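Long-range contacts in periplasmic beta-glucosidase (Pseudomonas aeruginosa, PDB 6R5T), which probably hydrolyses terminal, non-reducing beta-D-glucosyl residues of beta-glucosides in the periplasm, releasing beta-D-glucose, as a member of glycoside hydrolase family 3: residues E556-T564 / R649-L657; T232-R243 / L277-M285. The protein carries 1 engineered substitution. One frame throughout, in Å; residues are numbered along the deposited sequence.

Interaction 1 (E556-T564 / R649-L657); sequences EHNPSGKLT and RAGATVVQL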
ATOM      1  N   GLU A 556      14.178 -30.343  24.427  1.00 20.20           N
ATOM      2  CA  GLU A 556      14.624 -29.788  25.720  1.00 24.11           C
ATOM      3  C   GLU A 556      13.749 -28.582  26.031  1.00 22.07           C
ATOM      4  O   GLU A 556      13.549 -28.289  27.182  1.00 24.13           O
ATOM      5  CB  GLU A 556      16.093 -29.381  25.719  1.00 28.22           C
ATOM      6  CG  GLU A 556      17.040 -30.377  25.077  1.00 36.44           C
ATOM      7  CD  GLU A 556      17.396 -31.593  25.916  1.00 49.39           C
ATOM      8  OE1 GLU A 556      18.212 -32.416  25.430  1.00 62.54           O
ATOM      9  OE2 GLU A 556      16.866 -31.718  27.047  1.00 55.07           O
ATOM     10  N   HIS A 557      13.301 -27.855  25.012  1.00 18.48           N
ATOM     11  CA  HIS A 557      12.394 -26.703  25.195  1.00 18.77           C
ATOM     12  C   HIS A 557      11.196 -26.976  24.288  1.00 17.50           C
ATOM     13  O   HIS A 557      11.423 -27.373  23.131  1.00 17.80           O
ATOM     14  CB  HIS A 557      13.083 -25.370  24.870  1.00 19.59           C
ATOM     15  CG  HIS A 557      12.160 -24.203  25.012  1.00 19.53           C
ATOM     16  ND1 HIS A 557      11.983 -23.550  26.224  1.00 23.55           N
ATOM     17  CD2 HIS A 557      11.369 -23.560  24.121  1.00 20.03           C
ATOM     18  CE1 HIS A 557      11.105 -22.562  26.081  1.00 21.58           C
ATOM     19  NE2 HIS A 557      10.693 -22.543  24.791  1.00 21.38           N
ATOM     20  N   ASN A 558      10.000 -26.830  24.807  1.00 14.63           N
ATOM     21  CA  ASN A 558       8.770 -26.963  24.015  1.00 14.08           C
ATOM     22  C   ASN A 558       8.517 -25.609  23.343  1.00 14.26           C
ATOM     23  O   ASN A 558       8.255 -24.635  24.011  1.00 14.92           O
ATOM     24  CB  ASN A 558       7.613 -27.366  24.912  1.00 13.21           C
ATOM     25  CG  ASN A 558       6.411 -27.808  24.153  1.00 14.79           C
ATOM     26  OD1 ASN A 558       6.295 -27.526  22.962  1.00 14.50           O
ATOM     27  ND2 ASN A 558       5.443 -28.412  24.858  1.00 15.81           N
ATOM     28  N   PRO A 559       8.479 -25.530  22.003  1.00 13.58           N
ATOM     29  CA  PRO A 559       8.288 -24.217  21.380  1.00 15.24           C
ATOM     30  C   PRO A 559       7.053 -23.485  21.923  1.00 14.14           C
ATOM     31  O   PRO A 559       5.937 -24.039  22.036  1.00 15.16           O
ATOM     32  CB  PRO A 559       8.192 -24.512  19.899  1.00 19.15           C
ATOM     33  CG  PRO A 559       8.215 -25.997  19.727  1.00 16.09           C
ATOM     34  CD  PRO A 559       8.587 -26.632  21.045  1.00 14.79           C
ATOM     35  N   SER A 560       7.249 -22.197  22.192  1.00 14.23           N
ATOM     36  CA  SER A 560       6.223 -21.349  22.846  1.00 15.17           C
ATOM     37  C   SER A 560       6.067 -20.019  22.106  1.00 16.39           C
ATOM     38  O   SER A 560       5.182 -19.220  22.512  1.00 19.82           O
ATOM     39  CB  SER A 560       6.534 -21.121  24.300  1.00 17.08           C
ATOM     40  OG  SER A 560       7.853 -20.640  24.465  1.00 20.41           O
ATOM     41  N   GLY A 561       6.843 -19.784  21.063  1.00 12.93           N
ATOM     42  CA  GLY A 561       6.777 -18.497  20.358  1.00 13.58           C
ATOM     43  C   GLY A 561       5.480 -18.400  19.586  1.00 13.53           C
ATOM     44  O   GLY A 561       4.918 -19.422  19.126  1.00 13.33           O
ATOM     45  N   LYS A 562       4.983 -17.168  19.441  1.00 13.07           N
ATOM     46  CA  LYS A 562       3.807 -16.888  18.610  1.00 12.69           C
ATOM     47  C   LYS A 562       4.068 -15.658  17.776  1.00 11.84           C
ATOM     48  O   LYS A 562       4.658 -14.692  18.261  1.00 12.72           O
ATOM     49  CB  LYS A 562       2.560 -16.749  19.500  1.00 14.38           C
ATOM     50  CG  LYS A 562       2.041 -18.138  19.961  1.00 16.53           C
ATOM     51  CD  LYS A 562       0.811 -18.064  20.740  1.00 20.60           C
ATOM     52  CE  LYS A 562       0.259 -19.426  21.120  1.00 22.12           C
ATOM     53  NZ  LYS A 562      -0.438 -20.073  19.967  1.00 26.74           N
ATOM     54  N   LEU A 563       3.554 -15.665  16.551  1.00 12.25           N
ATOM     55  CA  LEU A 563       3.770 -14.560  15.597  1.00 12.15           C
ATOM     56  C   LEU A 563       3.240 -13.259  16.153  1.00 11.34           C
ATOM     57  O   LEU A 563       2.119 -13.248  16.687  1.00 12.17           O
ATOM     58  CB  LEU A 563       3.135 -14.852  14.250  1.00 11.87           C
ATOM     59  CG  LEU A 563       3.627 -16.125  13.583  1.00 12.60           C
ATOM     60  CD1 LEU A 563       2.895 -16.291  12.275  1.00 12.96           C
ATOM     61  CD2 LEU A 563       5.151 -16.123  13.375  1.00 12.15           C
ATOM     62  N   THR A 564       3.963 -12.162  15.911  1.00 11.46           N
ATOM     63  CA  THR A 564       3.414 -10.808  16.202  1.00 11.76           C
ATOM     64  C   THR A 564       3.201 -10.015  14.912  1.00 11.22           C
ATOM     65  O   THR A 564       2.974  -8.801  14.975  1.00 11.97           O
ATOM     66  CB  THR A 564       4.333 -10.025  17.140  1.00 11.59           C
ATOM     67  OG1 THR A 564       5.582  -9.732  16.494  1.00 12.93           O
ATOM     68  CG2 THR A 564       4.546 -10.788  18.444  1.00 12.70           C
ATOM     69  N   ARG A 649       3.412 -33.142  27.288  1.00 18.11           N
ATOM     70  CA  ARG A 649       4.686 -32.463  27.566  1.00 16.82           C
ATOM     71  C   ARG A 649       4.365 -31.128  28.205  1.00 16.32           C
ATOM     72  O   ARG A 649       3.381 -30.509  27.845  1.00 15.68           O
ATOM     73  CB  ARG A 649       5.509 -32.233  26.295  1.00 18.24           C
ATOM     74  CG  ARG A 649       5.909 -33.532  25.612  1.00 20.26           C
ATOM     75  CD  ARG A 649       6.527 -33.228  24.281  1.00 21.96           C
ATOM     76  NE  ARG A 649       6.996 -34.425  23.657  1.00 25.40           N
ATOM     77  CZ  ARG A 649       8.214 -34.942  23.834  1.00 31.73           C
ATOM     78  NH1 ARG A 649       9.125 -34.311  24.576  1.00 30.61           N
ATOM     79  NH2 ARG A 649       8.507 -36.080  23.222  1.00 31.63           N
ATOM     80  N   ALA A 650       5.223 -30.720  29.132  1.00 15.75           N
ATOM     81  CA  ALA A 650       5.162 -29.373  29.687  1.00 14.71           C
ATOM     82  C   ALA A 650       5.361 -28.376  28.547  1.00 15.24           C
ATOM     83  O   ALA A 650       6.108 -28.639  27.626  1.00 15.28           O
ATOM     84  CB  ALA A 650       6.213 -29.200  30.746  1.00 17.32           C
ATOM     85  N   GLY A 651       4.722 -27.230  28.647  1.00 15.05           N
ATOM     86  CA  GLY A 651       4.992 -26.160  27.675  1.00 14.98           C
ATOM     87  C   GLY A 651       4.204 -24.924  28.000  1.00 14.30           C
ATOM     88  O   GLY A 651       3.214 -24.973  28.764  1.00 14.29           O
ATOM     89  N   ALA A 652       4.583 -23.848  27.328  1.00 15.61           N
ATOM     90  CA  ALA A 652       3.875 -22.576  27.459  1.00 14.34           C
ATOM     91  C   ALA A 652       3.062 -22.300  26.187  1.00 14.32           C
ATOM     92  O   ALA A 652       3.393 -22.796  25.087  1.00 14.96           O
ATOM     93  CB  ALA A 652       4.861 -21.475  27.749  1.00 14.30           C
ATOM     94  N   THR A 653       2.032 -21.499  26.403  1.00 14.61           N
ATOM     95  CA  THR A 653       1.269 -20.863  25.314  1.00 15.24           C
ATOM     96  C   THR A 653       0.889 -19.465  25.776  1.00 15.02           C
ATOM     97  O   THR A 653       1.269 -19.024  26.886  1.00 15.73           O
ATOM     98  CB  THR A 653       0.061 -21.701  24.899  1.00 15.88           C
ATOM     99  OG1 THR A 653      -0.518 -21.102  23.730  1.00 18.56           O
ATOM    100  CG2 THR A 653      -1.010 -21.757  25.958  1.00 16.29           C
ATOM    101  N   VAL A 654       0.267 -18.725  24.879  1.00 13.33           N
ATOM    102  CA  VAL A 654      -0.078 -17.314  25.158  1.00 13.87           C
ATOM    103  C   VAL A 654      -1.588 -17.176  24.970  1.00 14.23           C
ATOM    104  O   VAL A 654      -2.087 -17.353  23.809  1.00 13.02           O
ATOM    105  CB  VAL A 654       0.664 -16.343  24.243  1.00 14.46           C
ATOM    106  CG1 VAL A 654       0.316 -14.901  24.620  1.00 14.08           C
ATOM    107  CG2 VAL A 654       2.182 -16.603  24.275  1.00 15.11           C
ATOM    108  N   VAL A 655      -2.292 -16.846  26.037  1.00 12.97           N
ATOM    109  CA  VAL A 655      -3.739 -16.569  25.984  1.00 14.14           C
ATOM    110  C   VAL A 655      -3.920 -15.114  25.605  1.00 14.34           C
ATOM    111  O   VAL A 655      -3.309 -14.230  26.260  1.00 13.50           O
ATOM    112  CB  VAL A 655      -4.432 -16.888  27.305  1.00 14.60           C
ATOM    113  CG1 VAL A 655      -5.922 -16.647  27.178  1.00 14.67           C
ATOM    114  CG2 VAL A 655      -4.168 -18.329  27.708  1.00 15.54           C
ATOM    115  N   GLN A 656      -4.650 -14.878  24.526  1.00 12.85           N
ATOM    116  CA  GLN A 656      -4.785 -13.525  23.955  1.00 13.00           C
ATOM    117  C   GLN A 656      -6.220 -13.028  24.140  1.00 12.97           C
ATOM    118  O   GLN A 656      -7.139 -13.806  23.909  1.00 12.95           O
ATOM    119  CB  GLN A 656      -4.428 -13.571  22.466  1.00 13.12           C
ATOM    120  CG  GLN A 656      -2.996 -14.053  22.284  1.00 13.18           C
ATOM    121  CD  GLN A 656      -2.766 -14.792  20.987  1.00 13.44           C
ATOM    122  OE1 GLN A 656      -3.214 -14.341  19.917  1.00 12.48           O
ATOM    123  NE2 GLN A 656      -1.990 -15.876  21.048  1.00 13.82           N
ATOM    124  N   LEU A 657      -6.357 -11.765  24.503  1.00 12.46           N
ATOM    125  CA  LEU A 657      -7.645 -11.106  24.648  1.00 13.10           C
ATOM    126  C   LEU A 657      -7.742 -10.014  23.600  1.00 11.60           C
ATOM    127  O   LEU A 657      -6.878  -9.111  23.572  1.00 12.48           O
ATOM    128  CB  LEU A 657      -7.827 -10.565  26.062  1.00 14.93           C
ATOM    129  CG  LEU A 657      -9.239 -10.018  26.287  1.00 18.91           C
ATOM    130  CD1 LEU A 657      -9.687 -10.242  27.706  1.00 20.68           C
ATOM    131  CD2 LEU A 657      -9.314  -8.542  25.928  1.00 20.39           C
TER
HETATM  132  O   HOH W   1       7.491 -23.927  26.556  1.00 17.73           O
HETATM  133  O   HOH W   2       4.723 -25.079  24.298  1.00 17.36           O
HETATM  134  O   HOH W   3       2.955 -22.818  22.377  1.00 22.06           O
HETATM  135  O   HOH W   4      -1.075 -22.618  21.809  1.00 34.55           O

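Interaction 2 (T232-R243 / L277-M285); sequences TANRWLLTDLLR and LAIQAGVDM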
ATOM      1  N   THR A 232      12.044  15.641  10.146  1.00 13.80           N
ATOM      2  CA  THR A 232      13.165  16.516  10.576  1.00 15.43           C
ATOM      3  C   THR A 232      12.749  17.980  10.502  1.00 16.09           C
ATOM      4  O   THR A 232      13.374  18.795  11.223  1.00 15.77           O
ATOM      5  CB  THR A 232      14.383  16.203   9.726  1.00 16.15           C
ATOM      6  OG1 THR A 232      14.631  14.810   9.852  1.00 20.41           O
ATOM      7  CG2 THR A 232      15.616  16.984  10.157  1.00 18.68           C
ATOM      8  N   ALA A 233      11.765  18.348   9.665  1.00 13.78           N
ATOM      9  CA  ALA A 233      11.298  19.751   9.535  1.00 15.51           C
ATOM     10  C   ALA A 233       9.875  19.929  10.042  1.00 14.07           C
ATOM     11  O   ALA A 233       9.229  20.919   9.655  1.00 16.20           O
ATOM     12  CB  ALA A 233      11.370  20.187   8.105  1.00 16.42           C
ATOM     13  N   ASN A 234       9.375  18.995  10.827  1.00 13.95           N
ATOM     14  CA  ASN A 234       7.936  18.913  11.147  1.00 13.69           C
ATOM     15  C   ASN A 234       7.688  19.486  12.534  1.00 14.45           C
ATOM     16  O   ASN A 234       7.807  18.757  13.539  1.00 14.55           O
ATOM     17  CB  ASN A 234       7.472  17.469  10.995  1.00 12.75           C
ATOM     18  CG  ASN A 234       5.977  17.395  10.874  1.00 15.75           C
ATOM     19  OD1 ASN A 234       5.271  18.035  11.668  1.00 15.21           O
ATOM     20  ND2 ASN A 234       5.503  16.564   9.945  1.00 16.40           N
ATOM     21  N   ARG A 235       7.406  20.790  12.604  1.00 16.00           N
ATOM     22  CA  ARG A 235       7.221  21.450  13.908  1.00 15.77           C
ATOM     23  C   ARG A 235       5.971  20.917  14.624  1.00 15.32           C
ATOM     24  O   ARG A 235       5.977  20.794  15.859  1.00 15.71           O
ATOM     25  CB  ARG A 235       7.153  22.959  13.720  1.00 18.68           C
ATOM     26  CG  ARG A 235       7.198  23.729  15.033  1.00 22.82           C
ATOM     27  CD  ARG A 235       7.298  25.229  14.776  1.00 28.43           C
ATOM     28  NE  ARG A 235       6.857  25.877  15.999  1.00 32.70           N
ATOM     29  CZ  ARG A 235       7.608  26.153  17.043  1.00 43.00           C
ATOM     30  NH1 ARG A 235       8.921  25.932  17.010  1.00 47.66           N
ATOM     31  NH2 ARG A 235       7.036  26.695  18.111  1.00 40.16           N
ATOM     32  N   TRP A 236       4.962  20.514  13.871  1.00 14.85           N
ATOM     33  CA  TRP A 236       3.762  19.920  14.475  1.00 17.18           C
ATOM     34  C   TRP A 236       4.202  18.669  15.242  1.00 16.28           C
ATOM     35  O   TRP A 236       3.839  18.441  16.412  1.00 17.08           O
ATOM     36  CB  TRP A 236       2.706  19.659  13.397  1.00 19.37           C
ATOM     37  CG  TRP A 236       1.628  18.820  13.966  1.00 22.52           C
ATOM     38  CD1 TRP A 236       0.641  19.262  14.814  1.00 25.96           C
ATOM     39  CD2 TRP A 236       1.525  17.385  13.897  1.00 23.97           C
ATOM     40  NE1 TRP A 236      -0.099  18.190  15.243  1.00 30.73           N
ATOM     41  CE2 TRP A 236       0.420  17.036  14.696  1.00 26.22           C
ATOM     42  CE3 TRP A 236       2.225  16.380  13.220  1.00 24.24           C
ATOM     43  CZ2 TRP A 236       0.016  15.710  14.824  1.00 31.79           C
ATOM     44  CZ3 TRP A 236       1.819  15.070  13.348  1.00 25.90           C
ATOM     45  CH2 TRP A 236       0.745  14.742  14.163  1.00 27.41           C
ATOM     46  N   LEU A 237       4.975  17.815  14.585  1.00 13.81           N
ATOM     47  CA  LEU A 237       5.377  16.548  15.228  1.00 14.66           C
ATOM     48  C   LEU A 237       6.312  16.782  16.413  1.00 14.31           C
ATOM     49  O   LEU A 237       6.108  16.148  17.476  1.00 14.93           O
ATOM     50  CB  LEU A 237       6.030  15.661  14.166  1.00 16.08           C
ATOM     51  CG  LEU A 237       6.473  14.292  14.643  1.00 17.17           C
ATOM     52  CD1 LEU A 237       5.316  13.333  14.692  1.00 17.61           C
ATOM     53  CD2 LEU A 237       7.580  13.753  13.747  1.00 18.74           C
ATOM     54  N   LEU A 238       7.350  17.608  16.239  1.00 13.82           N
ATOM     55  CA  LEU A 238       8.471  17.588  17.197  1.00 14.37           C
ATOM     56  C   LEU A 238       8.202  18.578  18.325  1.00 15.73           C
ATOM     57  O   LEU A 238       8.829  18.443  19.367  1.00 16.98           O
ATOM     58  CB  LEU A 238       9.755  17.948  16.463  1.00 14.75           C
ATOM     59  CG  LEU A 238      10.190  16.992  15.381  1.00 14.85           C
ATOM     60  CD1 LEU A 238      11.496  17.499  14.823  1.00 15.72           C
ATOM     61  CD2 LEU A 238      10.306  15.581  15.911  1.00 14.45           C
ATOM     62  N   THR A 239       7.399  19.581  18.069  1.00 15.53           N
ATOM     63  CA  THR A 239       7.106  20.645  19.064  1.00 16.47           C
ATOM     64  C   THR A 239       5.673  20.552  19.571  1.00 16.34           C
ATOM     65  O   THR A 239       5.517  20.296  20.764  1.00 17.60           O
ATOM     66  CB  THR A 239       7.417  22.039  18.519  1.00 18.85           C
ATOM     67  OG1 THR A 239       8.813  22.129  18.197  1.00 21.03           O
ATOM     68  CG2 THR A 239       7.106  23.078  19.568  1.00 21.79           C
ATOM     69  N   ASP A 240       4.670  20.740  18.713  1.00 17.14           N
ATOM     70  CA  ASP A 240       3.258  20.747  19.161  1.00 18.27           C
ATOM     71  C   ASP A 240       2.911  19.408  19.832  1.00 17.18           C
ATOM     72  O   ASP A 240       2.342  19.361  20.922  1.00 20.67           O
ATOM     73  CB  ASP A 240       2.341  21.078  18.003  1.00 20.13           C
ATOM     74  CG  ASP A 240       2.585  22.462  17.414  1.00 29.84           C
ATOM     75  OD1 ASP A 240       3.292  23.253  18.051  1.00 35.27           O
ATOM     76  OD2 ASP A 240       2.093  22.731  16.317  1.00 36.81           O
ATOM     77  N   LEU A 241       3.191  18.294  19.148  1.00 15.10           N
ATOM     78  CA  LEU A 241       2.836  16.987  19.689  1.00 16.82           C
ATOM     79  C   LEU A 241       3.842  16.574  20.758  1.00 15.78           C
ATOM     80  O   LEU A 241       3.462  16.337  21.900  1.00 17.60           O
ATOM     81  CB  LEU A 241       2.791  15.995  18.537  1.00 18.22           C
ATOM     82  CG  LEU A 241       2.456  14.583  19.000  1.00 18.73           C
ATOM     83  CD1 LEU A 241       1.032  14.508  19.536  1.00 20.52           C
ATOM     84  CD2 LEU A 241       2.687  13.612  17.849  1.00 20.10           C
ATOM     85  N   LEU A 242       5.109  16.386  20.391  1.00 15.00           N
ATOM     86  CA  LEU A 242       6.061  15.730  21.315  1.00 14.88           C
ATOM     87  C   LEU A 242       6.265  16.575  22.585  1.00 15.44           C
ATOM     88  O   LEU A 242       6.332  15.999  23.642  1.00 16.98           O
ATOM     89  CB  LEU A 242       7.378  15.554  20.562  1.00 16.40           C
ATOM     90  CG  LEU A 242       8.521  14.921  21.344  1.00 15.81           C
ATOM     91  CD1 LEU A 242       8.164  13.524  21.837  1.00 15.35           C
ATOM     92  CD2 LEU A 242       9.783  14.917  20.497  1.00 15.03           C
ATOM     93  N   ARG A 243       6.389  17.898  22.462  1.00 16.90           N
ATOM     94  CA  ARG A 243       6.695  18.753  23.652  1.00 17.79           C
ATOM     95  C   ARG A 243       5.406  19.241  24.289  1.00 17.95           C
ATOM     96  O   ARG A 243       5.202  19.002  25.485  1.00 20.03           O
ATOM     97  CB  ARG A 243       7.583  19.920  23.235  1.00 19.08           C
ATOM     98  CG  ARG A 243       8.857  19.465  22.540  1.00 20.59           C
ATOM     99  CD  ARG A 243       9.871  19.058  23.525  1.00 21.34           C
ATOM    100  NE  ARG A 243      11.163  18.800  22.884  1.00 21.06           N
ATOM    101  CZ  ARG A 243      12.227  18.358  23.533  1.00 21.83           C
ATOM    102  NH1 ARG A 243      12.172  18.174  24.851  1.00 23.94           N
ATOM    103  NH2 ARG A 243      13.334  18.093  22.867  1.00 22.37           N
ATOM    104  N   LEU A 277      15.110  25.210   9.208  1.00 15.43           N
ATOM    105  CA  LEU A 277      13.876  24.384   9.325  1.00 15.42           C
ATOM    106  C   LEU A 277      14.045  23.368  10.453  1.00 14.25           C
ATOM    107  O   LEU A 277      13.127  23.215  11.245  1.00 15.05           O
ATOM    108  CB  LEU A 277      13.584  23.690   8.006  1.00 16.28           C
ATOM    109  CG  LEU A 277      13.140  24.593   6.873  1.00 19.35           C
ATOM    110  CD1 LEU A 277      13.030  23.821   5.571  1.00 21.74           C
ATOM    111  CD2 LEU A 277      11.828  25.272   7.210  1.00 22.18           C
ATOM    112  N   ALA A 278      15.175  22.678  10.520  1.00 13.68           N
ATOM    113  CA  ALA A 278      15.370  21.603  11.520  1.00 13.73           C
ATOM    114  C   ALA A 278      15.387  22.175  12.942  1.00 13.42           C
ATOM    115  O   ALA A 278      14.701  21.676  13.812  1.00 15.52           O
ATOM    116  CB  ALA A 278      16.628  20.861  11.212  1.00 14.23           C
ATOM    117  N   ILE A 279      16.152  23.232  13.199  1.00 14.77           N
ATOM    118  CA  ILE A 279      16.274  23.703  14.601  1.00 15.85           C
ATOM    119  C   ILE A 279      14.940  24.310  15.041  1.00 15.24           C
ATOM    120  O   ILE A 279      14.530  24.069  16.183  1.00 17.21           O
ATOM    121  CB  ILE A 279      17.487  24.642  14.818  1.00 17.11           C
ATOM    122  CG1 ILE A 279      17.765  24.654  16.336  1.00 20.55           C
ATOM    123  CG2 ILE A 279      17.257  25.996  14.176  1.00 16.92           C
ATOM    124  CD1 ILE A 279      19.091  25.158  16.788  1.00 22.54           C
ATOM    125  N   GLN A 280      14.239  25.014  14.159  1.00 14.29           N
ATOM    126  CA  GLN A 280      12.960  25.655  14.553  1.00 16.70           C
ATOM    127  C   GLN A 280      11.853  24.602  14.680  1.00 16.75           C
ATOM    128  O   GLN A 280      10.921  24.798  15.507  1.00 18.39           O
ATOM    129  CB  GLN A 280      12.630  26.802  13.611  1.00 19.64           C
ATOM    130  CG  GLN A 280      13.666  27.919  13.740  1.00 22.77           C
ATOM    131  CD  GLN A 280      13.093  29.277  13.417  1.00 25.73           C
ATOM    132  OE1 GLN A 280      13.178  30.206  14.257  1.00 29.80           O
ATOM    133  NE2 GLN A 280      12.548  29.396  12.213  1.00 21.57           N
ATOM    134  N   ALA A 281      11.956  23.488  13.971  1.00 15.29           N
ATOM    135  CA  ALA A 281      10.978  22.407  14.115  1.00 16.01           C
ATOM    136  C   ALA A 281      11.086  21.715  15.460  1.00 15.65           C
ATOM    137  O   ALA A 281      10.057  21.288  15.998  1.00 17.20           O
ATOM    138  CB  ALA A 281      11.105  21.435  12.972  1.00 16.06           C
ATOM    139  N   GLY A 282      12.285  21.679  16.009  1.00 15.82           N
ATOM    140  CA  GLY A 282      12.533  21.071  17.319  1.00 15.45           C
ATOM    141  C   GLY A 282      13.595  19.994  17.306  1.00 14.45           C
ATOM    142  O   GLY A 282      13.628  19.227  18.286  1.00 17.57           O
ATOM    143  N   VAL A 283      14.483  19.963  16.311  1.00 14.24           N
ATOM    144  CA  VAL A 283      15.619  19.006  16.310  1.00 14.03           C
ATOM    145  C   VAL A 283      16.773  19.626  17.111  1.00 15.75           C
ATOM    146  O   VAL A 283      17.206  20.732  16.732  1.00 16.78           O
ATOM    147  CB  VAL A 283      16.054  18.672  14.890  1.00 15.48           C
ATOM    148  CG1 VAL A 283      17.289  17.816  14.914  1.00 17.08           C
ATOM    149  CG2 VAL A 283      14.937  17.993  14.116  1.00 15.07           C
ATOM    150  N   ASP A 284      17.181  18.985  18.189  1.00 13.91           N
ATOM    151  CA  ASP A 284      18.224  19.559  19.089  1.00 15.25           C
ATOM    152  C   ASP A 284      19.619  19.226  18.590  1.00 17.11           C
ATOM    153  O   ASP A 284      20.504  20.118  18.565  1.00 17.02           O
ATOM    154  CB  ASP A 284      18.074  19.050  20.515  1.00 15.08           C
ATOM    155  CG  ASP A 284      16.797  19.448  21.207  1.00 16.60           C
ATOM    156  OD1 ASP A 284      16.146  20.505  20.825  1.00 17.69           O
ATOM    157  OD2 ASP A 284      16.435  18.729  22.135  1.00 17.69           O
ATOM    158  N   MET A 285      19.850  17.982  18.225  1.00 16.68           N
ATOM    159  CA  MET A 285      21.220  17.515  17.980  1.00 16.68           C
ATOM    160  C   MET A 285      21.291  17.033  16.534  1.00 18.56           C
ATOM    161  O   MET A 285      20.348  16.341  16.003  1.00 17.43           O
ATOM    162  CB  MET A 285      21.587  16.466  19.033  1.00 17.74           C
ATOM    163  CG  MET A 285      22.812  15.714  18.762  1.00 18.29           C
ATOM    164  SD  MET A 285      23.281  14.893  20.354  1.00 19.94           S
ATOM    165  CE  MET A 285      24.593  16.004  20.900  1.00 18.52           C
TER
HETATM  166  O   HOH W   5      11.364  19.037  20.036  1.00 26.65           O

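Interaction 1 (E556-T564 / R649-L657)
Asn558 makes the direct hydrogen bond of this contact, from ND2 to Ala650 O at 2.9 Å. The bond is nearly straight, with an angle of 166° at the hydrogen, and the acceptor lies in the plane of the Asn558 amide. The donor stands above the carbonyl plane of Ala650. With CG anti to the backbone N (chi1 -167°), the amide reaches over the start of the strand, and ND2 also comes 3.6 Å from Gly651 CA. OD1 of the same amide is held by Tyr616 N and Ser615 OG, so both ends of the group are engaged. Lys562 NZ is bonded to Gly613 O and Leu720 O. Gln656 NE2 lies 3.6 Å from Lys562 CD and donates to Val654 O and Gly611 O, while its OE1 pairs with Tyr658 OH.

Water carries much of the remaining polar contact. Water 1 donates to Asn558 O and accepts from Ala652 N. Waters 2 and 3 both lie between Pro559 O and Ala652 O. Water 4 joins Lys562 NZ to Thr653 OG1.

The segments run in much the same direction, 16° apart. Residues 651-657 begin a strand of the fibronectin type III-like domain, and residues 556-564 form a loop of the family 3 C-terminal domain. The contact thus joins these two parts of the chain.

Apolar contact is carried by short groups and by the lysine chain. Ser560 CB meets Ala652 CB at 3.8 Å. The Lys562 chain runs alongside Val654 in the opposite sense, with CD 3.9 Å from Val654 CB, and bends at its end.

Interaction 2 (T232-R243 / L277-M285)
Two neighbouring, nearly parallel helices of the TIM-barrel-type N-terminal domain meet here, where Arg235 and Thr239 of one bond to the carbonyl end of the other. The axes of 235-243 and 277-281 run 9.4 Å apart at an angle of 17°. Arg235 NH1 donates to Gln280 O at 2.7 Å. The acceptor lies in the guanidinium plane, with NH1 nearly in line with the C=O, though the bond bends at the hydrogen. Arg235, its CG pointing away from the backbone N (chi1 -170°), runs out straight to the carbonyl. Thr239 CG2 lies over one face of the guanidinium, toward its rim. Thr239 OG1 donates to Ala281 O, also at 2.7 Å, from above that carbonyl plane.

Helix 277-281 ends in a Schellman motif. Gly282 is the C-prime residue, with a positive phi, and Val283 N bonds back to Ala278 O.

Ala281 CB sits 3.5 Å from Ala233 C, against the loop that leads into helix 235-243. Asn234 is the N-cap there, and its OD1 accepts from Leu237 N. Beside it Ala233 CB touches Leu277 CB at 4.1 Å. Leu238 CD1 packs against Val283 CG2 at 3.5 Å. Thr232 O is buried without a hydrogen-bond partner, and meets Ala278 CA in a CA-H...O contact.

Arg243 NH2 forms a salt bridge with Asp284 OD2 at 3.2 Å. The planes of the two groups are 39° apart. Arg243 NH1 donates to Gly250 O and Phe248 O, NH2 also makes a salt bridge to Asp316, and Asp284 OD1 makes one to Arg312. Water 5 accepts from Arg243 NE and lies near Leu238 O and Gly282 O. The arrangement is that of adjacent outer helices of a beta/alpha barrel, with strand 251-253 between them in the chain.

How the interactions relate
Interaction 2 comes first along the chain and closes before interaction 1 opens. The two lie on opposite sides of the chain's centre. Their centres are 42 Å apart and their nearest atoms about 22 Å, so they do not touch. They share no helix, strand or sheet. Interaction 2 lies within the N-terminal family 3 domain, between helices 235-245 and 271-281. Interaction 1 connects a loop of the C-terminal family 3 domain with strand 651-660 of the fibronectin type III-like domain. One is therefore packing within a domain, the other a junction between domains. Both lie away from the glycan pocket and the magnesium site.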